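Local structure of putative lipoprotein (Pseudomonas protegens, 4KT3) at residues S86-D91 against K119-E124; L19-E25 against Y62-S66; W93-C98 against R128-E134. The protein probably serves as the immunity protein that binds and neutralises a type VI secretion effector, a glycoside hydrolase that attacks peptidoglycan. All blocks are in the same frame, centred on the assembly; numbering follows the deposited sequence.

Interaction 2 comes first along the chain and closes before the others open; it lays helix 21-34 on strand 62-69 of the antiparallel five-stranded sheet. Interactions 1 and 3 then alternate in sequence, joining the loops at strands 78-86 and 92-94 to the segments 119-124 and 128-134 that flank helix 125-129. Their centres lie about 14 Å apart, those of interactions 1 and 2 about 13 Å, and those of 2 and 3 about 16 Å. Y62 of strand 62-69 touches S86, E124 and R128. S66 packs on the partner chain, probably the effector, and E94 and N96 hydrogen-bond to it, so interactions 2 and 3 both border that interface.

Interaction 1: S86-D91 against K119-E124; sequences SLNTGD and KSLADE
The carboxylate of E124 plugs the turn S86-D91. S86 OG donates to E124 OE1 at 2.6 Å and T89 OG1 donates to E124 OE2 at 2.8 Å; both meet the syn side, 20° and 26° out of the carboxylate plane. The same two hydroxyls accept backbone N-H groups of their own turn: S86 OG from N88 and T89, an ST turn and ST motif, and T89 OG1 from D91, a second ST turn. These N-H bonds place the hydroxyls, and one hydroxyl on each oxygen sets the carboxylate's rotation. E124 CG lies between the backbone N and the carbonyl carbon (chi1 63°), and the chain runs straight beyond to reach in. T89 CG2 lies against the same carboxylate and 3.6 Å from S120 O. Next to this grip, L121 CD2 lies over one face of the D91 carboxylate, 3.6 Å from D91 CG. A water joins D91 OD2 to E124 OE2; D91 also pairs with R100 and accepts from W93 NE1. The partly exposed N88 and K119 form the looser, solvent-facing flank: N88 CG rests on K119 CG at 3.8 Å, and a water spans N88 OD1 and K119 NZ. The contact joins the turn between strands 78-86 and 92-94 to the loop between helices 104-117 and 125-129, with E124 as N-cap residue of the latter and Y62 of strand 62-69 against S86 and E124.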
loop_
_atom_site.group_PDB
_atom_site.type_symbol
_atom_site.label_atom_id
_atom_site.label_comp_id
_atom_site.label_asym_id
_atom_site.label_seq_id
_atom_site.Cartn_x
_atom_site.Cartn_y
_atom_site.Cartn_z
ATOM N N SER B 86 7.435 12.709 -4.991
ATOM C CA SER B 86 8.507 12.973 -5.948
ATOM C C SER B 86 9.723 13.575 -5.287
ATOM O O SER B 86 9.609 14.532 -4.542
ATOM C CB SER B 86 8.055 13.908 -7.064
ATOM O OG SER B 86 9.194 14.500 -7.699
ATOM N N LEU B 87 10.889 13.004 -5.576
ATOM C CA LEU B 87 12.146 13.524 -5.069
ATOM C C LEU B 87 12.439 14.917 -5.600
ATOM O O LEU B 87 13.113 15.697 -4.941
ATOM C CB LEU B 87 13.307 12.627 -5.499
ATOM C CG LEU B 87 13.579 11.349 -4.740
ATOM C CD1 LEU B 87 12.453 10.372 -4.968
ATOM C CD2 LEU B 87 14.903 10.768 -5.207
ATOM N N ASN B 88 11.968 15.210 -6.805
ATOM C CA ASN B 88 12.351 16.451 -7.468
ATOM C C ASN B 88 11.356 17.597 -7.324
ATOM O O ASN B 88 11.724 18.754 -7.539
ATOM C CB ASN B 88 12.634 16.200 -8.951
ATOM C CG ASN B 88 14.021 15.626 -9.188
ATOM O OD1 ASN B 88 14.953 15.889 -8.430
ATOM N ND2 ASN B 88 14.158 14.834 -10.241
ATOM N N THR B 89 10.104 17.292 -6.987
ATOM C CA THR B 89 9.081 18.340 -6.870
ATOM C C THR B 89 8.240 18.264 -5.599
ATOM O O THR B 89 7.513 19.208 -5.285
ATOM C CB THR B 89 8.076 18.273 -8.016
ATOM O OG1 THR B 89 7.316 17.067 -7.879
ATOM C CG2 THR B 89 8.767 18.293 -9.375
ATOM N N GLY B 90 8.322 17.144 -4.883
ATOM C CA GLY B 90 7.463 16.896 -3.743
ATOM C C GLY B 90 6.022 16.572 -4.106
ATOM O O GLY B 90 5.175 16.447 -3.217
ATOM N N ASP B 91 5.725 16.451 -5.400
ATOM C CA ASP B 91 4.384 16.029 -5.820
ATOM C C ASP B 91 4.050 14.728 -5.106
ATOM O O ASP B 91 4.842 13.768 -5.154
ATOM C CB ASP B 91 4.336 15.826 -7.340
ATOM C CG ASP B 91 2.919 15.839 -7.908
ATOM O OD1 ASP B 91 2.011 16.472 -7.313
ATOM O OD2 ASP B 91 2.728 15.221 -8.978
ATOM N N LYS B 119 13.534 21.659 -11.054
ATOM C CA LYS B 119 12.721 20.705 -11.811
ATOM C C LYS B 119 11.231 21.034 -11.732
ATOM O O LYS B 119 10.774 21.693 -10.789
ATOM C CB LYS B 119 12.930 19.293 -11.263
ATOM C CG LYS B 119 14.359 18.790 -11.329
ATOM C CD LYS B 119 14.819 18.628 -12.758
ATOM C CE LYS B 119 16.155 17.895 -12.826
ATOM N NZ LYS B 119 17.205 18.609 -12.055
ATOM N N SER B 120 10.476 20.550 -12.716
ATOM C CA SER B 120 9.046 20.826 -12.816
ATOM C C SER B 120 8.219 19.543 -12.821
ATOM O O SER B 120 8.751 18.444 -12.971
ATOM C CB SER B 120 8.757 21.589 -14.106
ATOM O OG SER B 120 8.859 20.724 -15.227
ATOM N N LEU B 121 6.907 19.683 -12.685
ATOM C CA LEU B 121 6.018 18.534 -12.839
ATOM C C LEU B 121 6.119 17.949 -14.254
ATOM O O LEU B 121 6.077 16.731 -14.439
ATOM C CB LEU B 121 4.574 18.925 -12.516
ATOM C CG LEU B 121 4.322 19.316 -11.058
ATOM C CD1 LEU B 121 2.914 19.845 -10.890
ATOM C CD2 LEU B 121 4.548 18.126 -10.129
ATOM N N ALA B 122 6.270 18.810 -15.255
ATOM C CA ALA B 122 6.385 18.339 -16.631
ATOM C C ALA B 122 7.679 17.539 -16.853
ATOM O O ALA B 122 7.701 16.586 -17.641
ATOM C CB ALA B 122 6.297 19.506 -17.599
ATOM N N ASP B 123 8.748 17.920 -16.158
ATOM C CA ASP B 123 10.032 17.211 -16.260
ATOM C C ASP B 123 9.918 15.735 -15.871
ATOM O O ASP B 123 10.677 14.896 -16.368
ATOM C CB ASP B 123 11.097 17.847 -15.363
ATOM C CG ASP B 123 11.580 19.200 -15.868
ATOM O OD1 ASP B 123 12.043 20.003 -15.028
ATOM O OD2 ASP B 123 11.510 19.460 -17.089
ATOM N N GLU B 124 8.983 15.414 -14.980
ATOM C CA GLU B 124 8.824 14.037 -14.503
ATOM C C GLU B 124 7.542 13.378 -15.034
ATOM O O GLU B 124 7.016 12.449 -14.427
ATOM C CB GLU B 124 8.886 13.986 -12.963
ATOM C CG GLU B 124 7.782 14.748 -12.240
ATOM C CD GLU B 124 8.062 14.991 -10.754
ATOM O OE1 GLU B 124 9.221 14.855 -10.295
ATOM O OE2 GLU B 124 7.107 15.345 -10.039
HETATM O O HOH W 1 17.175 17.214 -9.286
HETATM O O HOH W 2 4.806 14.104 -10.343
#

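Interaction 2: L19-E25 against Y62-S66; sequences LTREQAE and YYDFS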
loop_
_atom_site.group_PDB
_atom_site.type_symbol
_atom_site.label_atom_id
_atom_site.label_comp_id
_atom_site.label_asym_id
_atom_site.label_seq_id
_atom_site.Cartn_x
_atom_site.Cartn_y
_atom_site.Cartn_z
ATOM N N LEU B 19 15.044 15.535 -2.891
ATOM C CA LEU B 19 14.748 15.157 -1.515
ATOM C C LEU B 19 15.350 13.801 -1.180
ATOM O O LEU B 19 15.365 12.895 -2.015
ATOM C CB LEU B 19 13.232 15.082 -1.310
ATOM C CG LEU B 19 12.415 16.359 -1.537
ATOM C CD1 LEU B 19 10.924 16.036 -1.619
ATOM C CD2 LEU B 19 12.682 17.353 -0.429
ATOM N N THR B 20 15.845 13.669 0.048
ATOM C CA THR B 20 16.152 12.358 0.619
ATOM C C THR B 20 14.860 11.654 0.997
ATOM O O THR B 20 13.790 12.270 1.027
ATOM C CB THR B 20 16.963 12.485 1.898
ATOM O OG1 THR B 20 16.194 13.208 2.869
ATOM C CG2 THR B 20 18.269 13.211 1.636
ATOM N N ARG B 21 14.956 10.365 1.307
ATOM C CA ARG B 21 13.785 9.622 1.734
ATOM C C ARG B 21 13.182 10.258 2.980
ATOM O O ARG B 21 11.962 10.359 3.107
ATOM C CB ARG B 21 14.146 8.165 2.021
ATOM C CG ARG B 21 12.919 7.286 2.304
ATOM C CD ARG B 21 13.308 5.910 2.846
ATOM N NE ARG B 21 14.469 5.340 2.163
ATOM C CZ ARG B 21 14.407 4.594 1.064
ATOM N NH1 ARG B 21 13.238 4.322 0.498
ATOM N NH2 ARG B 21 15.518 4.121 0.523
ATOM N N GLU B 22 14.039 10.686 3.903
ATOM C CA GLU B 22 13.571 11.263 5.157
ATOM C C GLU B 22 12.812 12.558 4.899
ATOM O O GLU B 22 11.755 12.796 5.486
ATOM C CB GLU B 22 14.747 11.505 6.109
ATOM C CG GLU B 22 14.344 12.005 7.489
ATOM N N GLN B 23 13.353 13.392 4.014
ATOM C CA GLN B 23 12.704 14.645 3.654
ATOM C C GLN B 23 11.374 14.396 2.943
ATOM O O GLN B 23 10.392 15.095 3.196
ATOM C CB GLN B 23 13.628 15.489 2.774
ATOM C CG GLN B 23 14.849 16.028 3.512
ATOM C CD GLN B 23 15.853 16.703 2.598
ATOM O OE1 GLN B 23 16.056 16.285 1.458
ATOM N NE2 GLN B 23 16.484 17.766 3.094
ATOM N N ALA B 24 11.338 13.396 2.067
ATOM C CA ALA B 24 10.105 13.044 1.368
ATOM C C ALA B 24 9.029 12.624 2.375
ATOM O O ALA B 24 7.860 12.961 2.217
ATOM C CB ALA B 24 10.358 11.932 0.353
ATOM N N GLU B 25 9.424 11.903 3.420
ATOM C CA GLU B 25 8.465 11.512 4.444
ATOM C C GLU B 25 7.919 12.748 5.163
ATOM O O GLU B 25 6.740 12.813 5.510
ATOM C CB GLU B 25 9.086 10.564 5.472
ATOM C CG GLU B 25 8.051 9.995 6.419
ATOM C CD GLU B 25 8.662 9.254 7.589
ATOM O OE1 GLU B 25 9.601 8.461 7.387
ATOM O OE2 GLU B 25 8.195 9.468 8.723
ATOM N N TYR B 62 10.256 8.704 -7.377
ATOM C CA TYR B 62 9.482 8.872 -6.142
ATOM C C TYR B 62 10.045 7.999 -5.019
ATOM O O TYR B 62 10.751 7.012 -5.267
ATOM C CB TYR B 62 8.005 8.462 -6.370
ATOM C CG TYR B 62 7.332 9.253 -7.458
ATOM C CD1 TYR B 62 7.503 8.910 -8.792
ATOM C CD2 TYR B 62 6.536 10.343 -7.159
ATOM C CE1 TYR B 62 6.932 9.667 -9.804
ATOM C CE2 TYR B 62 5.957 11.104 -8.156
ATOM C CZ TYR B 62 6.144 10.758 -9.471
ATOM O OH TYR B 62 5.572 11.515 -10.472
ATOM N N TYR B 63 9.717 8.363 -3.785
ATOM C CA TYR B 63 9.813 7.441 -2.663
ATOM C C TYR B 63 8.391 7.052 -2.263
ATOM O O TYR B 63 7.509 7.908 -2.214
ATOM C CB TYR B 63 10.514 8.103 -1.490
ATOM C CG TYR B 63 11.998 8.239 -1.682
ATOM C CD1 TYR B 63 12.809 7.116 -1.754
ATOM C CD2 TYR B 63 12.592 9.488 -1.779
ATOM C CE1 TYR B 63 14.171 7.233 -1.928
ATOM C CE2 TYR B 63 13.946 9.617 -1.948
ATOM C CZ TYR B 63 14.733 8.489 -2.028
ATOM O OH TYR B 63 16.090 8.624 -2.189
ATOM N N ASP B 64 8.170 5.771 -1.984
ATOM C CA ASP B 64 6.842 5.287 -1.603
ATOM C C ASP B 64 6.723 5.101 -0.087
ATOM O O ASP B 64 7.702 4.750 0.596
ATOM C CB ASP B 64 6.532 3.947 -2.274
ATOM C CG ASP B 64 6.343 4.048 -3.777
ATOM O OD1 ASP B 64 6.485 5.141 -4.366
ATOM O OD2 ASP B 64 6.076 2.982 -4.375
ATOM N N PHE B 65 5.511 5.305 0.429
ATOM C CA PHE B 65 5.239 5.205 1.858
ATOM C C PHE B 65 3.881 4.577 2.078
ATOM O O PHE B 65 2.930 4.868 1.349
ATOM C CB PHE B 65 5.224 6.594 2.514
ATOM C CG PHE B 65 6.507 7.330 2.380
ATOM C CD1 PHE B 65 7.502 7.189 3.337
ATOM C CD2 PHE B 65 6.736 8.157 1.283
ATOM C CE1 PHE B 65 8.699 7.859 3.207
ATOM C CE2 PHE B 65 7.933 8.828 1.157
ATOM C CZ PHE B 65 8.911 8.686 2.123
ATOM N N SER B 66 3.784 3.715 3.082
ATOM C CA SER B 66 2.485 3.192 3.476
ATOM C C SER B 66 2.058 3.826 4.790
ATOM O O SER B 66 2.892 4.151 5.637
ATOM C CB SER B 66 2.528 1.674 3.614
ATOM O OG SER B 66 3.303 1.287 4.722
HETATM O O HOH W 3 17.266 10.985 -2.524
HETATM O O HOH W 4 10.409 5.271 0.768
#
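R21 lies across the Y63 ring where the first turn of helix 21-34 packs on strand 62-69 of the antiparallel sheet, the short segments crossing at -58° with their axes 8.9 Å apart. T20 and Q23 close the helix start with a capping box: Q23 N bonds to T20 OG1 and T20 N to Q23 OE1. R21 lays its CA, CB and CG over one face of Y63. R21 CB sits 4.0 Å from the Y63 ring centroid and only 6° off the normal, a CH-pi contact. Farther out, the bend at chi3 (-41°) drops the guanidinium past the CD1-CE1 side of the ring and turns one of its own faces to those carbons, with R21 NH1 3.6 Å from Y63 CD1. The two planes are steeply inclined, so this is no parallel stack. L19 O approaches the edge of the ring in its plane, and a water links that oxygen to Y63 OH. One turn on, A24 CB fits between the two aromatic residues, touching Y63 CD2 and F65 CZ. F65 turns its edge to the helix, with R21 O in the ring plane, while E25 CB lies 3.5 Å from F65 CE1; the E25 carboxylate pairs with R29. V85 of strand 78-86 lies beside A24 and F65, and I46 of strand 44-47 beside E25 and F65. At the solvent-exposed arginine, water accepts from R21 NH1 at 3.0 Å and donates to D64 O at 2.8 Å.

Interaction 3: W93-C98 against R128-E134; sequences WEINSC and REGLGCE
W93 leans its indole over the segment R128-E134, CG lying anti to the carbonyl carbon (chi1 -74°), and its atoms meet a different residue at each step. W93 CB lies 4.1 Å from L131 CD1; that methyl also meets W93 CG and W93 CD1 as an off-centre CH-pi contact, 28° off the normal of the five-membered ring, and touches I95 CG2. At W93 NE1 the neighbour is R128 CD, 3.9 Å away, while the N-H itself is given to D91 OD2. The indole and guanidinium planes are nearly parallel, but it is the aliphatic CD that makes the contact; R128 NH1 bonds to L121 O. W93 CZ2 reaches E134 OE2, whose carboxylate stands steeply to the ring, and E134 OE1 forms a 3.1 Å salt bridge with R128 NE. On the same side of the indole, at the far end of the six-membered ring, W93 CZ3 rests 4.1 Å from C133 CB. C98 SG and C133 SG, 2.1 Å apart, form a disulfide with a torsion of -71°. This disulfide staples the tail after helix 125-129 to the loop between strands 92-94 and 99-100 of the antiparallel sheet, with W93 packed beside it.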
loop_
_atom_site.group_PDB
_atom_site.type_symbol
_atom_site.label_atom_id
_atom_site.label_comp_id
_atom_site.label_asym_id
_atom_site.label_seq_id
_atom_site.Cartn_x
_atom_site.Cartn_y
_atom_site.Cartn_z
ATOM N N TRP B 93 1.165 11.637 -4.427
ATOM C CA TRP B 93 -0.005 10.907 -4.893
ATOM C C TRP B 93 -0.337 9.734 -3.984
ATOM O O TRP B 93 0.550 9.038 -3.496
ATOM C CB TRP B 93 0.243 10.344 -6.298
ATOM C CG TRP B 93 0.219 11.366 -7.381
ATOM C CD1 TRP B 93 1.206 12.261 -7.689
ATOM C CD2 TRP B 93 -0.842 11.601 -8.304
ATOM N NE1 TRP B 93 0.821 13.045 -8.750
ATOM C CE2 TRP B 93 -0.436 12.662 -9.146
ATOM C CE3 TRP B 93 -2.097 11.024 -8.505
ATOM C CZ2 TRP B 93 -1.239 13.146 -10.172
ATOM C CZ3 TRP B 93 -2.892 11.508 -9.528
ATOM C CH2 TRP B 93 -2.464 12.565 -10.340
ATOM N N GLU B 94 -1.628 9.501 -3.787
ATOM C CA GLU B 94 -2.094 8.233 -3.242
ATOM C C GLU B 94 -2.343 7.356 -4.464
ATOM O O GLU B 94 -3.193 7.680 -5.297
ATOM C CB GLU B 94 -3.374 8.427 -2.433
ATOM C CG GLU B 94 -3.546 7.423 -1.296
ATOM C CD GLU B 94 -3.902 6.029 -1.779
ATOM O OE1 GLU B 94 -4.429 5.905 -2.898
ATOM O OE2 GLU B 94 -3.648 5.047 -1.045
ATOM N N ILE B 95 -1.591 6.264 -4.590
ATOM C CA ILE B 95 -1.509 5.565 -5.872
ATOM C C ILE B 95 -2.444 4.350 -6.013
ATOM O O ILE B 95 -2.412 3.644 -7.025
ATOM C CB ILE B 95 -0.046 5.208 -6.240
ATOM C CG1 ILE B 95 0.617 4.311 -5.187
ATOM C CG2 ILE B 95 0.766 6.478 -6.413
ATOM C CD1 ILE B 95 1.935 3.702 -5.675
ATOM N N ASN B 96 -3.291 4.122 -5.010
ATOM C CA ASN B 96 -4.390 3.179 -5.164
ATOM C C ASN B 96 -5.675 3.898 -5.588
ATOM O O ASN B 96 -6.325 3.496 -6.548
ATOM C CB ASN B 96 -4.591 2.381 -3.876
ATOM C CG ASN B 96 -3.570 1.290 -3.727
ATOM O OD1 ASN B 96 -3.138 0.701 -4.722
ATOM N ND2 ASN B 96 -3.164 1.013 -2.499
ATOM N N SER B 97 -6.011 4.977 -4.886
ATOM C CA SER B 97 -7.136 5.827 -5.263
ATOM C C SER B 97 -6.788 6.764 -6.413
ATOM O O SER B 97 -7.672 7.363 -7.021
ATOM C CB SER B 97 -7.596 6.647 -4.060
ATOM O OG SER B 97 -6.591 7.565 -3.660
ATOM N N CYS B 98 -5.496 6.894 -6.698
ATOM C CA CYS B 98 -5.009 7.782 -7.752
ATOM C C CYS B 98 -5.462 9.229 -7.563
ATOM O O CYS B 98 -6.050 9.855 -8.458
ATOM C CB CYS B 98 -5.382 7.236 -9.131
ATOM S SG CYS B 98 -4.347 5.814 -9.604
ATOM N N ARG B 128 5.831 10.059 -13.669
ATOM C CA ARG B 128 4.495 10.142 -13.105
ATOM C C ARG B 128 3.574 9.130 -13.778
ATOM O O ARG B 128 2.763 8.479 -13.110
ATOM C CB ARG B 128 3.911 11.566 -13.207
ATOM C CG ARG B 128 2.536 11.708 -12.558
ATOM C CD ARG B 128 2.129 13.170 -12.379
ATOM N NE ARG B 128 2.238 13.911 -13.632
ATOM C CZ ARG B 128 3.205 14.775 -13.935
ATOM N NH1 ARG B 128 4.175 15.060 -13.076
ATOM N NH2 ARG B 128 3.204 15.363 -15.121
ATOM N N GLU B 129 3.715 8.974 -15.093
ATOM C CA GLU B 129 2.919 7.983 -15.820
ATOM C C GLU B 129 3.162 6.588 -15.266
ATOM O O GLU B 129 2.258 5.750 -15.262
ATOM C CB GLU B 129 3.218 8.032 -17.318
ATOM C CG GLU B 129 2.652 9.294 -17.972
ATOM C CD GLU B 129 3.147 9.526 -19.389
ATOM O OE1 GLU B 129 3.951 8.711 -19.887
ATOM O OE2 GLU B 129 2.729 10.538 -19.998
ATOM N N GLY B 130 4.377 6.363 -14.776
ATOM C CA GLY B 130 4.736 5.122 -14.112
ATOM C C GLY B 130 4.002 4.826 -12.810
ATOM O O GLY B 130 4.133 3.710 -12.277
ATOM N N LEU B 131 3.245 5.790 -12.283
ATOM C CA LEU B 131 2.380 5.517 -11.134
ATOM C C LEU B 131 1.072 4.847 -11.561
ATOM O O LEU B 131 0.345 4.313 -10.735
ATOM C CB LEU B 131 2.056 6.802 -10.361
ATOM C CG LEU B 131 3.245 7.635 -9.885
ATOM C CD1 LEU B 131 2.744 8.880 -9.136
ATOM C CD2 LEU B 131 4.166 6.801 -9.014
ATOM N N GLY B 132 0.773 4.880 -12.857
ATOM C CA GLY B 132 -0.413 4.207 -13.368
ATOM C C GLY B 132 -1.715 4.904 -13.007
ATOM O O GLY B 132 -2.765 4.258 -12.916
ATOM N N CYS B 133 -1.655 6.221 -12.834
ATOM C CA CYS B 133 -2.801 6.997 -12.360
ATOM C C CYS B 133 -3.301 8.039 -13.354
ATOM O O CYS B 133 -4.336 8.670 -13.124
ATOM C CB CYS B 133 -2.444 7.699 -11.055
ATOM S SG CYS B 133 -2.453 6.633 -9.624
ATOM N N GLU B 134 -2.564 8.239 -14.439
ATOM C CA GLU B 134 -2.973 9.178 -15.482
ATOM C C GLU B 134 -2.492 8.641 -16.827
ATOM O O GLU B 134 -1.486 7.938 -16.896
ATOM C CB GLU B 134 -2.414 10.586 -15.214
ATOM C CG GLU B 134 -0.916 10.759 -15.498
ATOM C CD GLU B 134 -0.388 12.139 -15.105
ATOM O OE1 GLU B 134 0.412 12.720 -15.871
ATOM O OE2 GLU B 134 -0.768 12.641 -14.029
HETATM O O HOH W 5 -1.501 2.908 -9.495
#